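Local coordinates for conjugal transfer protein-like C-terminal domain-containing protein (Enterococcus faecalis, PDB 4EC6) that probably serves, through a C-terminal NTF2-like domain, as a VirB8-like membrane component of the type IV secretion machinery for conjugative plasmid transfer, at residues 100-105 against 123-128; 132-137 against 153-158. All blocks are in the same frame, centred on the assembly; numbering follows the deposited sequence.

Interaction 1. Residues 100-105 against 123-128; sequences KTLKSV and LNVSVD
The carbonyl oxygen T101 O is gripped twice from 123-128: S126 N donates a hydrogen bond at 2.9 Å, and V125 CA adds a CH···O contact to the same oxygen at 3.2 Å. T101 N returns the bond to S126 O (3.0 Å), completing an antiparallel hydrogen-bonded pair. The shortest bond joins K103 N to N124 O at 2.8 Å, the donor standing almost in line with the carbonyl at a C=O···N angle of 168°. N124 N in turn reaches S104 O, at a longer 3.2 Å and tilted from that carbonyl's plane. K103 and S104 thus both face N124, a classic beta bulge, and the K103 psi of -30° records the helix-like backbone that absorbs the extra residue. Folded back on itself, the K103 chain lays CB against N124 CB and CD against S126 CB. S104 OG comes within 3.2 Å of N124 ND2, but the angle is too poor for a hydrogen bond; the amide's OD1 is instead bonded to Y63 OH of the second subunit. On the opposite sheet face, L102 has CG anti to its own N (chi1 -167°), which brings CD1 to 3.9 Å from L123 CD2. The same L123 methyl meets V105 CG2, also at 3.9 Å, and F69 packs against L102, L123 and V125. The bulge shifts the register by one residue while K103 N and N124 N still find carbonyl partners. Separately, the paired residues set leucines and valines on one face and polar groups on the other, where N124 serves the subunit interface.

Interaction 2. Residues 132-137 against 153-158; sequences KMQKIT and PKLTDF
K132 NZ meets the carboxylate of D157 in a salt bridge, 2.9 Å from OD1 and 3.0 Å from OD2, although both hydrogen bonds are weak in geometry. One residue further along each segment, M133 and F158 run side by side: SE lies in the ring plane at the edge, 5.3 Å from the centroid and 89° off the normal, a Met-aromatic contact. M133 CE also touches F158 CD2 at 3.6 Å. The F158 chi1 of 174° sets CG anti to the backbone N and directs the ring alongside M133. Over the face bearing K135, T137, K154 and T156, one water bonds T137 OG1 and K154 O, each at 2.8 Å, with T156 OG1 and, weakly, K135 O as further partners. Behind these groups, reciprocal backbone bonds pair K135 with T156 and T137 with K154, fixing the antiparallel register. On the reverse face the contacts of I136 are apolar: CB packs on L155 CD1, and CD1 on P153 CB (3.7 Å), while the Q134 side chain crosses L155 at about a right angle. Helix 54-68 covers this side through L65 and Y68 on I136 and F64 on P153. A helix laid on a curved antiparallel sheet is the arrangement of NTF2-like, VirB8-type domains.

Overall arrangement
Interaction 1 closes along the chain before interaction 2 opens, and their centres lie 11 Å apart in one four-stranded antiparallel sheet ordered as in the sequence. Interaction 1 belongs to the hairpin of strands 101-112 and 117-126, and interaction 2 to that of 131-142 and 147-157. Strands 117-126 and 131-142 join the two: L123 N lies 2.7 Å from Q134 O and V125 O 3.0 Å from K132 N, both probable hydrogen bonds, while V125 CG2 packs on Q134 OE1. Y63 of the second subunit, already bonded in interaction 1, also packs on M133 of interaction 2, so the two adjoining inner strands together contribute to a subunit interface of the three-chain assembly.

Interaction 1. Residues 100-105 against 123-128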
loop_
_atom_site.group_PDB
_atom_site.type_symbol
_atom_site.label_atom_id
_atom_site.label_comp_id
_atom_site.label_asym_id
_atom_site.label_seq_id
_atom_site.Cartn_x
_atom_site.Cartn_y
_atom_site.Cartn_z
ATOM N N LYS A 100 -2.344 -0.257 -21.915
ATOM C CA LYS A 100 -3.217 -0.228 -20.750
ATOM C C LYS A 100 -2.588 0.652 -19.703
ATOM O O LYS A 100 -1.408 0.635 -19.539
ATOM C CB LYS A 100 -3.404 -1.634 -20.241
ATOM C CG LYS A 100 -4.034 -2.498 -21.323
ATOM C CD LYS A 100 -3.999 -3.977 -21.024
ATOM C CE LYS A 100 -5.390 -4.527 -20.790
ATOM N NZ LYS A 100 -5.413 -5.947 -21.223
ATOM N N THR A 101 -3.394 1.458 -19.037
ATOM C CA THR A 101 -2.941 2.414 -18.056
ATOM C C THR A 101 -3.242 1.926 -16.637
ATOM O O THR A 101 -4.345 1.501 -16.292
ATOM C CB THR A 101 -3.668 3.729 -18.270
ATOM O OG1 THR A 101 -3.463 4.146 -19.631
ATOM C CG2 THR A 101 -3.179 4.790 -17.279
ATOM N N LEU A 102 -2.247 2.000 -15.793
ATOM C CA LEU A 102 -2.331 1.333 -14.536
ATOM C C LEU A 102 -2.805 2.395 -13.558
ATOM O O LEU A 102 -2.094 3.369 -13.328
ATOM C CB LEU A 102 -0.934 0.813 -14.200
ATOM C CG LEU A 102 -0.745 -0.175 -13.088
ATOM C CD1 LEU A 102 -1.441 -1.498 -13.373
ATOM C CD2 LEU A 102 0.759 -0.347 -12.935
ATOM N N LYS A 103 -4.011 2.231 -13.017
ATOM C CA LYS A 103 -4.580 3.254 -12.104
ATOM C C LYS A 103 -4.313 2.939 -10.650
ATOM O O LYS A 103 -4.254 3.851 -9.834
ATOM C CB LYS A 103 -6.094 3.418 -12.256
ATOM C CG LYS A 103 -6.609 3.659 -13.665
ATOM C CD LYS A 103 -5.956 4.856 -14.355
ATOM C CE LYS A 103 -6.337 6.165 -13.681
ATOM N NZ LYS A 103 -5.161 7.088 -13.762
ATOM N N SER A 104 -4.204 1.652 -10.311
ATOM C CA SER A 104 -3.932 1.240 -8.954
ATOM C C SER A 104 -3.454 -0.205 -8.876
ATOM O O SER A 104 -3.801 -1.052 -9.726
ATOM C CB SER A 104 -5.130 1.469 -8.025
ATOM O OG SER A 104 -5.980 0.363 -8.037
ATOM N N VAL A 105 -2.676 -0.469 -7.823
ATOM C CA VAL A 105 -2.103 -1.766 -7.626
ATOM C C VAL A 105 -2.266 -2.162 -6.176
ATOM O O VAL A 105 -1.853 -1.432 -5.295
ATOM C CB VAL A 105 -0.580 -1.741 -7.982
ATOM C CG1 VAL A 105 0.062 -3.088 -7.694
ATOM C CG2 VAL A 105 -0.401 -1.299 -9.417
ATOM N N LEU A 123 -5.594 -5.064 -9.994
ATOM C CA LEU A 123 -5.297 -3.820 -10.665
ATOM C C LEU A 123 -6.574 -3.139 -11.132
ATOM O O LEU A 123 -7.572 -3.792 -11.457
ATOM C CB LEU A 123 -4.426 -4.109 -11.883
ATOM C CG LEU A 123 -3.237 -5.058 -11.787
ATOM C CD1 LEU A 123 -2.597 -5.322 -13.140
ATOM C CD2 LEU A 123 -2.190 -4.448 -10.872
ATOM N N ASN A 124 -6.553 -1.827 -11.158
ATOM C CA ASN A 124 -7.522 -1.118 -11.954
ATOM C C ASN A 124 -6.724 -0.703 -13.172
ATOM O O ASN A 124 -5.771 0.099 -13.047
ATOM C CB ASN A 124 -8.049 0.139 -11.257
ATOM C CG ASN A 124 -8.977 -0.162 -10.072
ATOM O OD1 ASN A 124 -9.740 -1.148 -10.066
ATOM N ND2 ASN A 124 -8.942 0.732 -9.055
ATOM N N VAL A 125 -7.068 -1.259 -14.332
ATOM C CA VAL A 125 -6.519 -0.731 -15.588
ATOM C C VAL A 125 -7.565 0.059 -16.369
ATOM O O VAL A 125 -8.785 -0.100 -16.200
ATOM C CB VAL A 125 -5.749 -1.783 -16.450
ATOM C CG1 VAL A 125 -4.917 -2.674 -15.555
ATOM C CG2 VAL A 125 -6.667 -2.659 -17.265
ATOM N N SER A 126 -7.051 0.931 -17.205
ATOM C CA SER A 126 -7.869 1.851 -17.974
ATOM C C SER A 126 -7.446 1.703 -19.439
ATOM O O SER A 126 -6.245 1.686 -19.761
ATOM C CB SER A 126 -7.648 3.264 -17.439
ATOM O OG SER A 126 -8.293 4.238 -18.215
ATOM N N VAL A 127 -8.429 1.535 -20.314
ATOM C CA VAL A 127 -8.130 1.340 -21.734
ATOM C C VAL A 127 -8.551 2.513 -22.626
ATOM O O VAL A 127 -7.755 2.977 -23.442
ATOM C CB VAL A 127 -8.640 -0.024 -22.270
ATOM C CG1 VAL A 127 -8.649 -0.031 -23.793
ATOM C CG2 VAL A 127 -7.778 -1.167 -21.728
ATOM N N ASP A 128 -9.775 3.003 -22.461
ATOM C CA ASP A 128 -10.266 4.102 -23.284
ATOM C C ASP A 128 -10.683 5.256 -22.416
ATOM O O ASP A 128 -11.278 6.204 -22.906
ATOM C CB ASP A 128 -11.513 3.661 -24.057
ATOM C CG ASP A 128 -11.414 2.241 -24.590
ATOM O OD1 ASP A 128 -10.651 2.024 -25.561
ATOM O OD2 ASP A 128 -12.116 1.349 -24.053
#

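Interaction 2. Residues 132-137 against 153-158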
loop_
_atom_site.group_PDB
_atom_site.type_symbol
_atom_site.label_atom_id
_atom_site.label_comp_id
_atom_site.label_asym_id
_atom_site.label_seq_id
_atom_site.Cartn_x
_atom_site.Cartn_y
_atom_site.Cartn_z
ATOM N N LYS A 132 -11.487 -1.091 -15.520
ATOM C CA LYS A 132 -11.976 -2.383 -15.024
ATOM C C LYS A 132 -10.969 -3.012 -14.086
ATOM O O LYS A 132 -9.769 -2.698 -14.132
ATOM C CB LYS A 132 -12.355 -3.352 -16.173
ATOM C CG LYS A 132 -11.202 -3.745 -17.097
ATOM C CD LYS A 132 -11.630 -4.586 -18.296
ATOM C CE LYS A 132 -12.445 -5.813 -17.892
ATOM N NZ LYS A 132 -12.379 -6.914 -18.903
HETATM N N MSE A 133 -11.486 -3.877 -13.231
HETATM C CA MSE A 133 -10.707 -4.658 -12.300
HETATM C C MSE A 133 -10.038 -5.830 -12.982
HETATM O O MSE A 133 -10.685 -6.620 -13.642
HETATM C CB MSE A 133 -11.679 -5.213 -11.283
HETATM C CG MSE A 133 -11.532 -4.433 -9.995
HETATM SE SE MSE A 133 -12.415 -5.410 -8.491
HETATM C CE MSE A 133 -10.738 -5.760 -7.535
ATOM N N GLN A 134 -8.726 -5.960 -12.819
ATOM C CA GLN A 134 -8.049 -7.157 -13.287
ATOM C C GLN A 134 -7.168 -7.757 -12.198
ATOM O O GLN A 134 -6.795 -7.096 -11.240
ATOM C CB GLN A 134 -7.240 -6.878 -14.574
ATOM C CG GLN A 134 -8.144 -6.594 -15.768
ATOM C CD GLN A 134 -7.532 -6.974 -17.103
ATOM O OE1 GLN A 134 -6.789 -6.196 -17.726
ATOM N NE2 GLN A 134 -7.893 -8.149 -17.590
ATOM N N LYS A 135 -6.898 -9.043 -12.335
ATOM C CA LYS A 135 -5.860 -9.711 -11.578
ATOM C C LYS A 135 -4.658 -10.070 -12.478
ATOM O O LYS A 135 -4.815 -10.410 -13.648
ATOM C CB LYS A 135 -6.409 -10.941 -10.895
ATOM C CG LYS A 135 -5.327 -11.859 -10.417
ATOM C CD LYS A 135 -5.789 -12.556 -9.170
ATOM C CE LYS A 135 -6.554 -13.817 -9.477
ATOM N NZ LYS A 135 -7.209 -14.232 -8.189
ATOM N N ILE A 136 -3.468 -9.915 -11.922
ATOM C CA ILE A 136 -2.245 -10.280 -12.583
ATOM C C ILE A 136 -1.452 -11.237 -11.680
ATOM O O ILE A 136 -1.314 -10.997 -10.490
ATOM C CB ILE A 136 -1.425 -9.038 -12.966
ATOM C CG1 ILE A 136 -0.396 -9.445 -13.992
ATOM C CG2 ILE A 136 -0.799 -8.353 -11.752
ATOM C CD1 ILE A 136 0.278 -8.275 -14.640
ATOM N N THR A 137 -0.979 -12.325 -12.297
ATOM C CA THR A 137 -0.243 -13.402 -11.667
ATOM C C THR A 137 1.101 -13.583 -12.429
ATOM O O THR A 137 1.171 -13.492 -13.647
ATOM C CB THR A 137 -1.083 -14.678 -11.772
ATOM O OG1 THR A 137 -2.411 -14.343 -11.412
ATOM C CG2 THR A 137 -0.623 -15.776 -10.827
ATOM N N PRO A 153 3.717 -12.515 -17.089
ATOM C CA PRO A 153 2.531 -12.294 -16.246
ATOM C C PRO A 153 1.229 -12.674 -16.954
ATOM O O PRO A 153 1.099 -12.398 -18.136
ATOM C CB PRO A 153 2.582 -10.788 -15.993
ATOM C CG PRO A 153 4.010 -10.433 -16.091
ATOM C CD PRO A 153 4.529 -11.283 -17.207
ATOM N N LYS A 154 0.310 -13.350 -16.259
ATOM C CA LYS A 154 -1.082 -13.576 -16.742
ATOM C C LYS A 154 -2.046 -12.529 -16.196
ATOM O O LYS A 154 -2.157 -12.274 -14.986
ATOM C CB LYS A 154 -1.658 -14.964 -16.386
ATOM C CG LYS A 154 -0.864 -16.200 -16.827
ATOM C CD LYS A 154 0.028 -15.847 -18.022
ATOM C CE LYS A 154 0.626 -17.054 -18.750
ATOM N NZ LYS A 154 0.990 -16.588 -20.128
ATOM N N LEU A 155 -2.760 -11.917 -17.108
ATOM C CA LEU A 155 -3.718 -10.904 -16.775
ATOM C C LEU A 155 -5.092 -11.537 -16.979
ATOM O O LEU A 155 -5.311 -12.130 -17.992
ATOM C CB LEU A 155 -3.492 -9.766 -17.742
ATOM C CG LEU A 155 -3.730 -8.336 -17.398
ATOM C CD1 LEU A 155 -3.325 -8.049 -15.945
ATOM C CD2 LEU A 155 -2.904 -7.570 -18.420
ATOM N N THR A 156 -6.016 -11.449 -16.018
ATOM C CA THR A 156 -7.330 -12.053 -16.187
ATOM C C THR A 156 -8.364 -11.161 -15.567
ATOM O O THR A 156 -8.057 -10.407 -14.658
ATOM C CB THR A 156 -7.433 -13.415 -15.478
ATOM O OG1 THR A 156 -7.058 -13.269 -14.106
ATOM C CG2 THR A 156 -6.532 -14.465 -16.130
ATOM N N ASP A 157 -9.608 -11.264 -16.034
ATOM C CA ASP A 157 -10.711 -10.470 -15.472
ATOM C C ASP A 157 -11.009 -10.949 -14.054
ATOM O O ASP A 157 -10.763 -12.085 -13.733
ATOM C CB ASP A 157 -11.948 -10.622 -16.338
ATOM C CG ASP A 157 -11.891 -9.790 -17.625
ATOM O OD1 ASP A 157 -10.858 -9.120 -17.930
ATOM O OD2 ASP A 157 -12.920 -9.833 -18.340
ATOM N N PHE A 158 -11.513 -10.079 -13.199
ATOM C CA PHE A 158 -11.649 -10.406 -11.814
ATOM C C PHE A 158 -12.851 -9.700 -11.225
ATOM O O PHE A 158 -13.185 -8.586 -11.621
ATOM C CB PHE A 158 -10.374 -9.999 -11.013
ATOM C CG PHE A 158 -10.526 -10.189 -9.517
ATOM C CD1 PHE A 158 -10.195 -11.414 -8.898
ATOM C CD2 PHE A 158 -11.067 -9.168 -8.720
ATOM C CE1 PHE A 158 -10.376 -11.594 -7.520
ATOM C CE2 PHE A 158 -11.228 -9.349 -7.342
ATOM C CZ PHE A 158 -10.875 -10.571 -6.743
HETATM O O HOH W 1 -4.128 -13.228 -13.299
#